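Local coordinates for protein beta-glucosidase (Saccharopolyspora erythraea D, PDB 5M6G) that probably hydrolyses terminal, non-reducing beta-D-glucosyl residues with release of beta-D-glucose, as a glycoside hydrolase family 3 enzyme that also binds magnesium ions, at residues Asn99-Trp104 against Asn135-Gly139; Pro543-Ala547 against Met585-Phe591; Asp488-Ala494 against Ser530-Val534. The contacts are given in a common frame with arbitrary orientation. Residues are numbered along the deposited sequence.

Interaction 1: Asn99-Trp104 against Asn135-Gly139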
loop_
_atom_site.group_PDB
_atom_site.type_symbol
_atom_site.label_atom_id
_atom_site.label_comp_id
_atom_site.label_asym_id
_atom_site.label_seq_id
_atom_site.Cartn_x
_atom_site.Cartn_y
_atom_site.Cartn_z
ATOM N N ASN A 99 9.743 -18.128 5.912
ATOM C CA ASN A 99 8.655 -17.229 5.539
ATOM C C ASN A 99 7.515 -18.068 4.969
ATOM O O ASN A 99 7.426 -18.310 3.766
ATOM C CB ASN A 99 9.147 -16.180 4.548
ATOM C CG ASN A 99 8.081 -15.167 4.184
ATOM O OD1 ASN A 99 6.896 -15.330 4.510
ATOM N ND2 ASN A 99 8.497 -14.108 3.490
ATOM N N THR A 100 6.623 -18.511 5.844
ATOM C CA THR A 100 5.427 -19.254 5.482
ATOM C C THR A 100 4.253 -18.668 6.239
ATOM O O THR A 100 4.437 -18.033 7.284
ATOM C CB THR A 100 5.530 -20.754 5.814
ATOM O OG1 THR A 100 5.587 -20.928 7.237
ATOM C CG2 THR A 100 6.742 -21.396 5.157
ATOM N N PRO A 101 3.024 -18.857 5.739
ATOM C CA PRO A 101 1.857 -18.386 6.506
ATOM C C PRO A 101 1.777 -18.973 7.907
ATOM O O PRO A 101 1.421 -18.254 8.850
ATOM C CB PRO A 101 0.672 -18.824 5.636
ATOM C CG PRO A 101 1.216 -18.820 4.250
ATOM C CD PRO A 101 2.657 -19.268 4.370
ATOM N N GLN A 102 2.110 -20.257 8.077
ATOM C CA GLN A 102 2.083 -20.849 9.415
ATOM C C GLN A 102 3.119 -20.207 10.332
ATOM O O GLN A 102 2.850 -19.972 11.518
ATOM C CB GLN A 102 2.329 -22.359 9.339
ATOM C CG GLN A 102 2.208 -23.008 10.711
ATOM C CD GLN A 102 3.014 -24.276 10.857
ATOM O OE1 GLN A 102 3.199 -25.020 9.895
ATOM N NE2 GLN A 102 3.507 -24.529 12.073
ATOM N N ALA A 103 4.321 -19.947 9.813
ATOM C CA ALA A 103 5.364 -19.366 10.650
ATOM C C ALA A 103 5.023 -17.940 11.079
ATOM O O ALA A 103 5.403 -17.520 12.184
ATOM C CB ALA A 103 6.704 -19.403 9.923
ATOM N N TRP A 104 4.328 -17.177 10.229
ATOM C CA TRP A 104 3.835 -15.871 10.668
ATOM C C TRP A 104 2.827 -16.026 11.799
ATOM O O TRP A 104 2.866 -15.279 12.784
ATOM C CB TRP A 104 3.190 -15.110 9.510
ATOM C CG TRP A 104 4.136 -14.444 8.573
ATOM C CD1 TRP A 104 4.808 -15.023 7.534
ATOM C CD2 TRP A 104 4.500 -13.058 8.567
ATOM N NE1 TRP A 104 5.579 -14.083 6.887
ATOM C CE2 TRP A 104 5.406 -12.869 7.504
ATOM C CE3 TRP A 104 4.155 -11.958 9.371
ATOM C CZ2 TRP A 104 5.965 -11.626 7.210
ATOM C CZ3 TRP A 104 4.718 -10.716 9.079
ATOM C CH2 TRP A 104 5.613 -10.565 8.011
ATOM N N ASN A 135 1.496 -8.879 1.589
ATOM C CA ASN A 135 2.618 -8.941 0.653
ATOM C C ASN A 135 3.960 -9.312 1.279
ATOM O O ASN A 135 4.890 -9.626 0.530
ATOM C CB ASN A 135 2.759 -7.608 -0.086
ATOM C CG ASN A 135 2.618 -6.401 0.840
ATOM O OD1 ASN A 135 1.545 -5.812 0.935
ATOM N ND2 ASN A 135 3.700 -6.034 1.520
ATOM N N ASN A 136 4.115 -9.266 2.598
ATOM C CA ASN A 136 5.350 -9.780 3.187
ATOM C C ASN A 136 5.392 -11.302 3.249
ATOM O O ASN A 136 6.462 -11.867 3.496
ATOM C CB ASN A 136 5.539 -9.235 4.609
ATOM C CG ASN A 136 5.892 -7.775 4.622
ATOM O OD1 ASN A 136 6.864 -7.343 3.983
ATOM N ND2 ASN A 136 5.091 -6.988 5.331
ATOM N N VAL A 137 4.267 -11.974 3.047
ATOM C CA VAL A 137 4.152 -13.407 3.307
ATOM C C VAL A 137 4.347 -14.166 1.996
ATOM O O VAL A 137 3.624 -13.945 1.018
ATOM C CB VAL A 137 2.799 -13.755 3.943
ATOM C CG1 VAL A 137 2.656 -15.262 4.046
ATOM C CG2 VAL A 137 2.664 -13.102 5.335
ATOM N N HIS A 138 5.315 -15.071 1.981
ATOM C CA HIS A 138 5.529 -15.884 0.794
ATOM C C HIS A 138 4.324 -16.790 0.545
ATOM O O HIS A 138 3.836 -17.465 1.457
ATOM C CB HIS A 138 6.802 -16.711 0.946
ATOM C CG HIS A 138 7.150 -17.477 -0.287
ATOM N ND1 HIS A 138 6.615 -18.716 -0.569
ATOM C CD2 HIS A 138 7.939 -17.156 -1.339
ATOM C CE1 HIS A 138 7.078 -19.132 -1.735
ATOM N NE2 HIS A 138 7.885 -18.205 -2.219
ATOM N N GLY A 139 3.832 -16.790 -0.690
ATOM C CA GLY A 139 2.673 -17.584 -1.040
ATOM C C GLY A 139 1.341 -16.900 -0.837
ATOM O O GLY A 139 0.306 -17.484 -1.179
#
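In the N-terminal, TIM-barrel-like domain of this family 3 enzyme, the loop that follows strand 125-128 passes along the N-terminal end of helix 101-116. Its first contact comes at N136, whose backbone O accepts a hydrogen bond from N99 ND2 at 3.0 Å, while N136 CB lies 3.6 Å from W104 CZ2. The amide end of N136 is engaged otherwise: its OD1 takes the backbone N of G93, beside the sorbitol-binding G92, and its side chain lies about 7 Å from the bound sorbitol (nearest atoms), close to the pocket. V137 is the apolar step. Its CG2 sits over the indole, 3.4 Å from the centroid of the five-membered ring of W104 and 9° off the ring normal, a CH-pi contact, and its CG1 packs 3.8 Å from P101 CG; a compact branched side chain can serve both partners. At H138 the backbone N donates to N99 OD1 (3.0 Å, nearly linear), and H138 O lies 3.6 Å from P101 CD. The helix end itself is fixed by T100, the N-cap, whose OG1 accepts from A103 N at 3.0 Å. N99 OD1 also receives W104 NE1 at 3.0 Å. One asparagine amide thus uses both donor and acceptor, so directional hydrogen bonds, as well as the V137-W104 contact, hold the irregular loop near the pocket to the helix start.

Interaction 2: Pro543-Ala547 against Met585-Phe591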
loop_
_atom_site.group_PDB
_atom_site.type_symbol
_atom_site.label_atom_id
_atom_site.label_comp_id
_atom_site.label_asym_id
_atom_site.label_seq_id
_atom_site.Cartn_x
_atom_site.Cartn_y
_atom_site.Cartn_z
ATOM N N PRO A 543 2.783 6.709 -15.170
ATOM C CA PRO A 543 3.093 7.034 -16.567
ATOM C C PRO A 543 4.600 7.144 -16.758
ATOM O O PRO A 543 5.332 7.555 -15.854
ATOM C CB PRO A 543 2.395 8.386 -16.782
ATOM C CG PRO A 543 1.278 8.392 -15.758
ATOM C CD PRO A 543 1.861 7.688 -14.557
ATOM N N LEU A 544 5.060 6.738 -17.941
ATOM C CA LEU A 544 6.449 6.889 -18.346
ATOM C C LEU A 544 6.512 7.798 -19.565
ATOM O O LEU A 544 5.552 7.899 -20.331
ATOM C CB LEU A 544 7.097 5.531 -18.671
ATOM C CG LEU A 544 7.152 4.512 -17.539
ATOM C CD1 LEU A 544 7.866 3.235 -18.027
ATOM C CD2 LEU A 544 7.824 5.085 -16.285
ATOM N N ASP A 545 7.656 8.452 -19.741
ATOM C CA ASP A 545 7.831 9.464 -20.785
ATOM C C ASP A 545 8.118 8.768 -22.114
ATOM O O ASP A 545 9.256 8.387 -22.395
ATOM C CB ASP A 545 8.954 10.411 -20.388
ATOM C CG ASP A 545 8.997 11.667 -21.236
ATOM O OD1 ASP A 545 8.091 11.873 -22.077
ATOM O OD2 ASP A 545 9.940 12.457 -21.038
ATOM N N ILE A 546 7.077 8.595 -22.934
ATOM C CA ILE A 546 7.144 7.776 -24.139
ATOM C C ILE A 546 6.676 8.514 -25.378
ATOM O O ILE A 546 6.574 7.899 -26.445
ATOM C CB ILE A 546 6.314 6.492 -23.978
ATOM C CG1 ILE A 546 4.864 6.898 -23.692
ATOM C CG2 ILE A 546 6.907 5.594 -22.899
ATOM C CD1 ILE A 546 3.917 5.789 -23.673
ATOM N N ALA A 547 6.335 9.800 -25.264
ATOM C CA ALA A 547 5.676 10.494 -26.366
ATOM C C ALA A 547 6.535 10.530 -27.620
ATOM O O ALA A 547 6.001 10.588 -28.732
ATOM C CB ALA A 547 5.306 11.918 -25.950
ATOM N N MET A 585 -4.144 8.663 -13.794
ATOM C CA MET A 585 -3.255 9.818 -13.816
ATOM C C MET A 585 -3.209 10.353 -15.239
ATOM O O MET A 585 -3.326 9.591 -16.203
ATOM C CB MET A 585 -1.809 9.481 -13.365
ATOM C CG MET A 585 -1.548 9.380 -11.848
ATOM S SD MET A 585 -2.395 7.975 -11.118
ATOM C CE MET A 585 -1.638 7.802 -9.489
ATOM N N THR A 586 -3.038 11.667 -15.363
ATOM C CA THR A 586 -2.818 12.281 -16.666
ATOM C C THR A 586 -1.435 11.899 -17.194
ATOM O O THR A 586 -0.445 11.943 -16.460
ATOM C CB THR A 586 -2.952 13.802 -16.542
ATOM O OG1 THR A 586 -4.296 14.138 -16.169
ATOM C CG2 THR A 586 -2.626 14.480 -17.845
ATOM N N TRP A 587 -1.355 11.526 -18.468
ATOM C CA TRP A 587 -0.120 10.992 -19.041
ATOM C C TRP A 587 0.632 12.088 -19.793
ATOM O O TRP A 587 0.119 12.634 -20.776
ATOM C CB TRP A 587 -0.420 9.816 -19.967
ATOM C CG TRP A 587 0.768 8.948 -20.242
ATOM C CD1 TRP A 587 1.940 9.318 -20.847
ATOM C CD2 TRP A 587 0.897 7.549 -19.935
ATOM N NE1 TRP A 587 2.794 8.231 -20.930
ATOM C CE2 TRP A 587 2.176 7.138 -20.374
ATOM C CE3 TRP A 587 0.057 6.608 -19.328
ATOM C CZ2 TRP A 587 2.634 5.832 -20.218
ATOM C CZ3 TRP A 587 0.519 5.303 -19.178
ATOM C CH2 TRP A 587 1.789 4.930 -19.623
ATOM N N MET A 588 1.873 12.347 -19.378
ATOM C CA MET A 588 2.643 13.487 -19.870
ATOM C C MET A 588 2.992 13.369 -21.360
ATOM O O MET A 588 3.261 12.279 -21.879
ATOM C CB MET A 588 3.939 13.618 -19.064
ATOM C CG MET A 588 4.963 12.521 -19.401
ATOM S SD MET A 588 6.319 12.337 -18.248
ATOM C CE MET A 588 5.699 11.013 -17.200
ATOM N N ARG A 589 3.000 14.525 -22.051
ATOM C CA ARG A 589 3.684 14.621 -23.339
ATOM C C ARG A 589 5.185 14.732 -23.144
ATOM O O ARG A 589 5.961 14.380 -24.039
ATOM C CB ARG A 589 3.221 15.845 -24.141
ATOM C CG ARG A 589 1.902 15.699 -24.842
ATOM C CD ARG A 589 1.643 16.880 -25.792
ATOM N NE ARG A 589 0.257 16.861 -26.238
ATOM C CZ ARG A 589 -0.208 16.062 -27.189
ATOM N NH1 ARG A 589 0.605 15.205 -27.803
ATOM N NH2 ARG A 589 -1.492 16.107 -27.514
ATOM N N SER A 590 5.596 15.238 -21.988
ATOM C CA SER A 590 6.991 15.527 -21.720
ATOM C C SER A 590 7.192 15.536 -20.214
ATOM O O SER A 590 6.329 16.012 -19.474
ATOM C CB SER A 590 7.396 16.876 -22.324
ATOM O OG SER A 590 8.603 17.333 -21.761
ATOM N N PHE A 591 8.331 14.994 -19.778
ATOM C CA PHE A 591 8.763 15.118 -18.389
ATOM C C PHE A 591 8.720 16.569 -17.905
ATOM O O PHE A 591 8.481 16.828 -16.717
ATOM C CB PHE A 591 10.175 14.544 -18.278
ATOM C CG PHE A 591 10.690 14.443 -16.887
ATOM C CD1 PHE A 591 10.294 13.389 -16.061
ATOM C CD2 PHE A 591 11.595 15.379 -16.404
ATOM C CE1 PHE A 591 10.778 13.284 -14.766
ATOM C CE2 PHE A 591 12.084 15.287 -15.111
ATOM C CZ PHE A 591 11.678 14.226 -14.289
HETATM O O HOH W 1 5.666 11.015 -22.680
HETATM O O HOH W 2 10.498 14.588 -22.200
#
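P543 sets CA and CB against one face of W587: its CA stands 3.7 Å from the centroid of the six-membered ring, 5° off the normal, a CH-pi contact suited to a rigid proline ring, and its CB lies 3.6 Å from W587 CD2 and 4.2 Å from M588 CE. L544 O accepts a weak hydrogen bond from W587 NE1 at 2.8 Å. D545 is the polar centre. Its OD2 receives a weak bond from F591 N at 3.3 Å, and its OD1 accepts a hydrogen bond from water 1 (2.6 Å), which also donates to M588 O and accepts from I546 N, so carboxylate and water bridge the two loops. I546 CD1 lies 3.7 Å from W587 CZ2, and the small A547 lets its CB come within 3.2 Å of R589 O. In the C-terminal domain, 585-591 follows helix 567-573, T586 OG1 hydrogen-bonding the magnesium-binding E199; 543-547 links strands 534-539 and 555-560, and W587, met edge-to-face by F606, rests with I546 on strand 555-560.

Interaction 3: Asp488-Ala494 against Ser530-Val534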
loop_
_atom_site.group_PDB
_atom_site.type_symbol
_atom_site.label_atom_id
_atom_site.label_comp_id
_atom_site.label_asym_id
_atom_site.label_seq_id
_atom_site.Cartn_x
_atom_site.Cartn_y
_atom_site.Cartn_z
ATOM N N ASP A 488 12.147 -12.268 -36.021
ATOM C CA ASP A 488 12.260 -12.040 -37.456
ATOM C C ASP A 488 10.858 -11.890 -38.025
ATOM O O ASP A 488 9.861 -11.983 -37.303
ATOM C CB ASP A 488 13.053 -13.162 -38.159
ATOM C CG ASP A 488 12.438 -14.543 -37.984
ATOM O OD1 ASP A 488 11.201 -14.689 -38.051
ATOM O OD2 ASP A 488 13.213 -15.506 -37.801
ATOM N N GLY A 489 10.794 -11.677 -39.341
ATOM C CA GLY A 489 9.540 -11.406 -40.025
ATOM C C GLY A 489 8.606 -12.589 -40.136
ATOM O O GLY A 489 7.480 -12.412 -40.609
ATOM N N SER A 490 9.024 -13.775 -39.691
ATOM C CA SER A 490 8.139 -14.932 -39.717
ATOM C C SER A 490 7.124 -14.937 -38.577
ATOM O O SER A 490 6.219 -15.779 -38.583
ATOM C CB SER A 490 8.957 -16.228 -39.673
ATOM O OG SER A 490 9.445 -16.483 -38.364
ATOM N N TYR A 491 7.253 -14.038 -37.602
ATOM C CA TYR A 491 6.344 -13.989 -36.463
ATOM C C TYR A 491 5.115 -13.153 -36.796
ATOM O O TYR A 491 5.190 -12.181 -37.552
ATOM C CB TYR A 491 7.066 -13.419 -35.236
ATOM C CG TYR A 491 8.064 -14.398 -34.655
ATOM C CD1 TYR A 491 9.356 -14.502 -35.168
ATOM C CD2 TYR A 491 7.701 -15.235 -33.608
ATOM C CE1 TYR A 491 10.258 -15.412 -34.639
ATOM C CE2 TYR A 491 8.586 -16.138 -33.079
ATOM C CZ TYR A 491 9.859 -16.230 -33.590
ATOM O OH TYR A 491 10.717 -17.152 -33.040
ATOM N N ARG A 492 3.970 -13.533 -36.227
ATOM C CA ARG A 492 2.759 -12.791 -36.542
ATOM C C ARG A 492 2.608 -11.538 -35.696
ATOM O O ARG A 492 1.933 -10.596 -36.125
ATOM C CB ARG A 492 1.525 -13.679 -36.401
ATOM C CG ARG A 492 1.126 -14.003 -34.997
ATOM C CD ARG A 492 -0.219 -14.695 -34.992
ATOM N NE ARG A 492 -0.324 -15.685 -33.930
ATOM C CZ ARG A 492 -0.988 -15.495 -32.800
ATOM N NH1 ARG A 492 -1.607 -14.344 -32.595
ATOM N NH2 ARG A 492 -1.045 -16.461 -31.883
ATOM N N ALA A 493 3.238 -11.494 -34.524
ATOM C CA ALA A 493 3.235 -10.295 -33.693
ATOM C C ALA A 493 4.355 -10.426 -32.679
ATOM O O ALA A 493 4.791 -11.532 -32.357
ATOM C CB ALA A 493 1.896 -10.084 -32.981
ATOM N N ALA A 494 4.821 -9.282 -32.182
ATOM C CA ALA A 494 5.843 -9.254 -31.146
ATOM C C ALA A 494 5.341 -8.408 -29.986
ATOM O O ALA A 494 4.819 -7.309 -30.200
ATOM C CB ALA A 494 7.173 -8.700 -31.675
ATOM N N SER A 530 11.992 -5.859 -37.152
ATOM C CA SER A 530 11.614 -7.104 -37.799
ATOM C C SER A 530 10.485 -6.918 -38.802
ATOM O O SER A 530 10.206 -7.851 -39.569
ATOM C CB SER A 530 11.211 -8.142 -36.746
ATOM O OG SER A 530 9.987 -7.786 -36.125
ATOM N N GLY A 531 9.838 -5.749 -38.812
ATOM C CA GLY A 531 8.687 -5.497 -39.658
ATOM C C GLY A 531 7.397 -6.098 -39.157
ATOM O O GLY A 531 6.352 -5.915 -39.786
ATOM N N VAL A 532 7.443 -6.808 -38.042
ATOM C CA VAL A 532 6.309 -7.487 -37.438
ATOM C C VAL A 532 5.539 -6.470 -36.593
ATOM O O VAL A 532 6.155 -5.539 -36.059
ATOM C CB VAL A 532 6.842 -8.674 -36.617
ATOM C CG1 VAL A 532 5.938 -9.058 -35.478
ATOM C CG2 VAL A 532 7.181 -9.844 -37.541
ATOM N N PRO A 533 4.211 -6.577 -36.470
ATOM C CA PRO A 533 3.476 -5.652 -35.589
ATOM C C PRO A 533 3.925 -5.803 -34.143
ATOM O O PRO A 533 4.099 -6.918 -33.649
ATOM C CB PRO A 533 2.012 -6.075 -35.760
ATOM C CG PRO A 533 1.976 -6.867 -37.048
ATOM C CD PRO A 533 3.320 -7.499 -37.197
ATOM N N VAL A 534 4.105 -4.666 -33.467
ATOM C CA VAL A 534 4.700 -4.624 -32.133
ATOM C C VAL A 534 3.685 -4.077 -31.133
ATOM O O VAL A 534 3.170 -2.962 -31.296
ATOM C CB VAL A 534 5.995 -3.796 -32.108
ATOM C CG1 VAL A 534 6.570 -3.759 -30.694
ATOM C CG2 VAL A 534 7.018 -4.389 -33.071
#
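Backbone pairing is confined to the end where the segments enter the sheet. A494 N donates to P533 O at 2.9 Å, and A494 forms a parallel bridge with V534, their CA atoms 4.9 Å apart. Two CA-H...O contacts reinforce it: V534 CA to A494 O at 3.3 Å and A493 CA to P533 O at 3.5 Å. P533 has no NH to give, but its carbonyl can still pair just ahead of the strand.

This is the start of two adjacent parallel strands, 493-499 and 534-539, joined through helix 518-528 in a beta-alpha-beta crossover of the C-terminal domain. The side chains of A494 and V534 share one face of the sheet, and both touch L527 of that helix.

Apolar contact centres on V532. Its CG1 lies 4.0 Å from A494 CB and 3.5 Å from A493 CA, while its CG2 lies 4.3 Å from Y491 CB and 3.8 Å from G489 CA. V532 CG2 is also in close van der Waals contact with Y491 O, at 3.1 Å. A branched valine fills the gap between turn and strand, and small alanines leave room for its CG1.

Polar groups shape each segment locally. D488 OD1 accepts S490 N at 2.9 Å, an Asx turn, and S490 OG at 2.5 Å, at the head of the type I turn D488-Y491. In 530-534, G531 leaves the helix with positive phi, easy without a side chain. R492 points its CA-to-CB bond away from 530-534, and its guanidinium forms a salt bridge with D427 and hydrogen-bonds G429 O.

How the interactions relate
Interaction 1 belongs to the N-terminal domain; interactions 2 and 3 share the C-terminal one, their centres about 27 Å apart. All three are partly buried, but interaction 3 is the most peripheral, its centre about 38 Å from the centre of the chain, against about 17 Å for the centre of interaction 1 and 23 Å for that of interaction 2. Strand 534-539 links interactions 2 and 3: 530-534 leads into it and 543-547 follows it. Chemistry changes with place. Near the sorbitol pocket, hydrogen bonds of an asparagine side-chain amide fix a loop to a helix start; between two loops, a proline-tryptophan CH-pi contact and ordered waters do the work; where two inner strands of the sheet begin, backbone pairing and small apolar residues suffice.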